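Local coordinates for regulatory protein of LacI family (Chloroflexus aggregans, PDB 3BBL), which probably regulates transcription as a LacI-family DNA-binding repressor or activator whose periplasmic-binding-protein-like core would sense a small effector, at residues D182-P185 with E186-P189; A175-L178 with H179-L183. All blocks are in the same frame, centred on the assembly; numbering follows the deposited sequence.

Contact 1: residues D182-P185 with E186-P189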
# COMPACT_ATOMS: atom_id res chain seq x y z
N ASP A 182 -20.40 6.07 24.26
CA ASP A 182 -20.62 6.54 25.63
C ASP A 182 -22.11 6.84 25.79
O ASP A 182 -22.60 7.00 26.92
CB ASP A 182 -19.84 7.82 25.94
CG ASP A 182 -18.38 7.56 26.29
OD1 ASP A 182 -18.07 6.49 26.84
OD2 ASP A 182 -17.54 8.45 26.03
N LEU A 183 -22.82 6.95 24.67
CA LEU A 183 -24.26 7.22 24.72
C LEU A 183 -24.96 5.94 25.14
O LEU A 183 -24.46 4.84 24.90
CB LEU A 183 -24.77 7.65 23.35
CG LEU A 183 -24.23 8.98 22.80
CD1 LEU A 183 -24.60 9.11 21.33
CD2 LEU A 183 -24.77 10.14 23.61
N SER A 184 -26.11 6.08 25.80
CA SER A 184 -26.89 4.93 26.25
C SER A 184 -27.41 4.15 25.04
O SER A 184 -27.37 4.64 23.92
CB SER A 184 -28.07 5.42 27.07
OG SER A 184 -29.02 6.03 26.22
N PRO A 185 -27.92 2.93 25.25
CA PRO A 185 -28.45 2.12 24.15
C PRO A 185 -29.54 2.86 23.37
O PRO A 185 -29.67 2.70 22.16
CB PRO A 185 -29.00 0.89 24.87
CG PRO A 185 -28.07 0.75 26.03
CD PRO A 185 -27.94 2.17 26.51
N GLU A 186 -30.32 3.67 24.07
CA GLU A 186 -31.39 4.44 23.47
C GLU A 186 -30.89 5.50 22.48
O GLU A 186 -31.47 5.68 21.42
CB GLU A 186 -32.25 5.13 24.56
CG GLU A 186 -32.94 4.21 25.55
CD GLU A 186 -32.18 4.09 26.89
OE1 GLU A 186 -30.94 4.19 26.88
OE2 GLU A 186 -32.84 3.87 27.93
N ARG A 187 -29.82 6.21 22.84
CA ARG A 187 -29.29 7.29 22.01
C ARG A 187 -28.10 6.92 21.13
O ARG A 187 -27.71 7.68 20.26
CB ARG A 187 -28.88 8.47 22.90
CG ARG A 187 -30.04 9.21 23.53
CD ARG A 187 -30.32 10.52 22.81
NE ARG A 187 -30.34 10.35 21.37
CZ ARG A 187 -29.56 11.01 20.52
NH1 ARG A 187 -28.68 11.91 20.96
NH2 ARG A 187 -29.64 10.75 19.22
N ARG A 188 -27.53 5.75 21.38
CA ARG A 188 -26.37 5.30 20.63
C ARG A 188 -26.70 4.96 19.17
O ARG A 188 -27.74 4.38 18.89
CB ARG A 188 -25.80 4.09 21.35
CG ARG A 188 -24.71 3.34 20.64
CD ARG A 188 -24.45 2.06 21.41
NE ARG A 188 -24.25 2.36 22.83
CZ ARG A 188 -24.55 1.53 23.82
NH1 ARG A 188 -25.06 0.33 23.54
NH2 ARG A 188 -24.36 1.91 25.08
N PRO A 189 -25.82 5.33 18.23
CA PRO A 189 -26.10 4.99 16.83
C PRO A 189 -25.93 3.49 16.62
O PRO A 189 -25.16 2.84 17.31
CB PRO A 189 -25.06 5.80 16.05
CG PRO A 189 -23.91 5.89 17.00
CD PRO A 189 -24.59 6.15 18.34
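Arg188 reaches back over the turn and grips the carbonyl of Leu183: NH2 donates to Leu183 O at 2.9 Å, in the carbonyl plane, with the oxygen tilted 24° out of the guanidinium plane. Its NE adds a weak second bond to the same oxygen, so two N-H groups of one side chain share the carbonyl five residues back. The side chain starts out with CG anti to the backbone N (chi1 172°) and bends at chi3, which brings the guanidinium back across Ser184 C and Pro185 N, both lying over one of its faces near the rim. Ser184 is the other hub. Its OG donates to Glu186 OE1 at 2.7 Å, on the anti side of the carboxylate but 35° out of its plane, while its O accepts from Arg188 N at 2.8 Å, and weakly from Arg187 N. The Ser184 hydroxyl also takes a weak, long bond from Arg187 N. These bonds fold the connection between helix 170-181 and strand 191-194, an alpha-to-beta link of the periplasmic-binding-protein fold, into a compact surface turn. Packing is thin by comparison: Leu183 CD1 lies 3.6 Å from Arg187 O and 4.2 Å from Pro189 CD, and the Pro185 ring lies against the Arg188 guanidinium, with Pro185 CG 3.9 Å from Arg188 NH1. The guanidinium of Arg187 leads away from the turn to a salt bridge with Glu159.

Contact 2: residues A175-L178 with H179-L183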
# COMPACT_ATOMS: atom_id res chain seq x y z
N ALA A 175 -11.39 7.30 18.98
CA ALA A 175 -11.83 8.30 19.95
C ALA A 175 -13.25 8.78 19.68
O ALA A 175 -14.08 8.80 20.59
CB ALA A 175 -10.87 9.49 19.93
N MSE A 176 -13.54 9.15 18.44
CA MSE A 176 -14.88 9.62 18.08
C MSE A 176 -15.92 8.52 18.30
O MSE A 176 -17.04 8.79 18.73
CB MSE A 176 -14.92 10.09 16.63
CG MSE A 176 -13.94 11.19 16.37
SE MSE A 176 -14.20 12.13 14.61
CE MSE A 176 -14.27 10.52 13.57
N THR A 177 -15.56 7.27 18.02
CA THR A 177 -16.52 6.19 18.21
C THR A 177 -16.77 5.90 19.69
O THR A 177 -17.91 5.62 20.09
CB THR A 177 -16.06 4.89 17.50
OG1 THR A 177 -15.95 5.13 16.09
CG2 THR A 177 -17.08 3.76 17.72
N LEU A 178 -15.71 5.98 20.50
CA LEU A 178 -15.87 5.75 21.92
C LEU A 178 -16.80 6.84 22.48
O LEU A 178 -17.62 6.59 23.36
CB LEU A 178 -14.51 5.76 22.62
CG LEU A 178 -13.65 4.51 22.42
CD1 LEU A 178 -12.28 4.70 23.03
CD2 LEU A 178 -14.35 3.30 23.03
N HIS A 179 -16.68 8.05 21.94
CA HIS A 179 -17.53 9.15 22.37
C HIS A 179 -18.99 8.78 22.08
O HIS A 179 -19.87 9.00 22.89
CB HIS A 179 -17.15 10.43 21.62
CG HIS A 179 -18.09 11.57 21.86
ND1 HIS A 179 -18.13 12.26 23.05
CD2 HIS A 179 -19.03 12.14 21.07
CE1 HIS A 179 -19.04 13.22 22.98
NE2 HIS A 179 -19.60 13.16 21.78
N LEU A 180 -19.23 8.21 20.90
CA LEU A 180 -20.58 7.80 20.50
C LEU A 180 -21.07 6.61 21.30
O LEU A 180 -22.25 6.52 21.62
CB LEU A 180 -20.61 7.48 19.00
CG LEU A 180 -20.52 8.67 18.05
CD1 LEU A 180 -20.38 8.19 16.63
CD2 LEU A 180 -21.75 9.54 18.19
N LEU A 181 -20.18 5.68 21.62
CA LEU A 181 -20.56 4.51 22.39
C LEU A 181 -20.80 4.87 23.86
O LEU A 181 -21.34 4.06 24.62
CB LEU A 181 -19.49 3.41 22.27
CG LEU A 181 -19.30 2.89 20.83
CD1 LEU A 181 -18.34 1.71 20.82
CD2 LEU A 181 -20.64 2.46 20.26
N ASP A 182 -20.40 6.07 24.26
CA ASP A 182 -20.62 6.54 25.63
C ASP A 182 -22.11 6.84 25.79
O ASP A 182 -22.60 7.00 26.92
CB ASP A 182 -19.84 7.82 25.94
CG ASP A 182 -18.38 7.56 26.29
OD1 ASP A 182 -18.07 6.49 26.84
OD2 ASP A 182 -17.54 8.45 26.03
N LEU A 183 -22.82 6.95 24.67
CA LEU A 183 -24.26 7.22 24.72
C LEU A 183 -24.96 5.94 25.14
O LEU A 183 -24.46 4.84 24.90
CB LEU A 183 -24.77 7.65 23.35
CG LEU A 183 -24.23 8.98 22.80
CD1 LEU A 183 -24.60 9.11 21.33
CD2 LEU A 183 -24.77 10.14 23.61
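His179 N donates to Ala175 O at 3.0 Å, the first of three successive i to i+4 backbone bonds. Leu180 N follows with Met176 O, and Leu181 N with Thr177 O at 2.7 Å. A fourth, from Asp182 N to Leu178 O, is weak and bent to 121° at the hydrogen; Asp182 N also makes a weak bond to His179 O, and Leu183 N bonds to Leu180 O, so the i+4 pattern gives way to i+3 as the chain leaves the helix. Among the side chains, Thr177 and Leu181 run alongside each other on one face of the helix, with Thr177 CG2 3.9 Å from Leu181 CD1. The Thr177 torsion (chi1 -61°) sets CG2 anti to the backbone N, toward Leu181, and leaves OG1 beside the backbone N, where it bonds to Gly173 O one turn back. This is the last part of helix 170-181, which packs in alpha/beta fashion against the sheet: Leu180 and selenomethionine Met176 rest on strands 128-132 and 163-165, and Thr177 and Leu178 touch helix 197-209. Aliphatic carbons also crowd backbone oxygens, Leu181 CG coming within 3.2 Å of Thr177 O and His179 CB within 3.3 Å of Met176 O. At the far end Asp182 bends its carboxylate back beside Leu178 O, and its OD1 forms a salt bridge with Arg210.

Overall arrangement
Contact 2 comes first along the chain, on the last turns of helix 170-181; contact 1 follows in the loop that leads on to strand 191-194, and the two share Asp182 and Leu183. Their centres lie about 9 Å apart, both in the periplasmic-binding-protein-like part of the chain. They also touch directly: Arg188 NH2 lies 3.7 Å from Leu181 O, so the arginine that closes the turn also packs against the backbone at Leu181. Together they trace the alpha-to-beta half of a beta-alpha-beta crossover, from the helix after strand 163-165 into strand 191-194 of the same sheet.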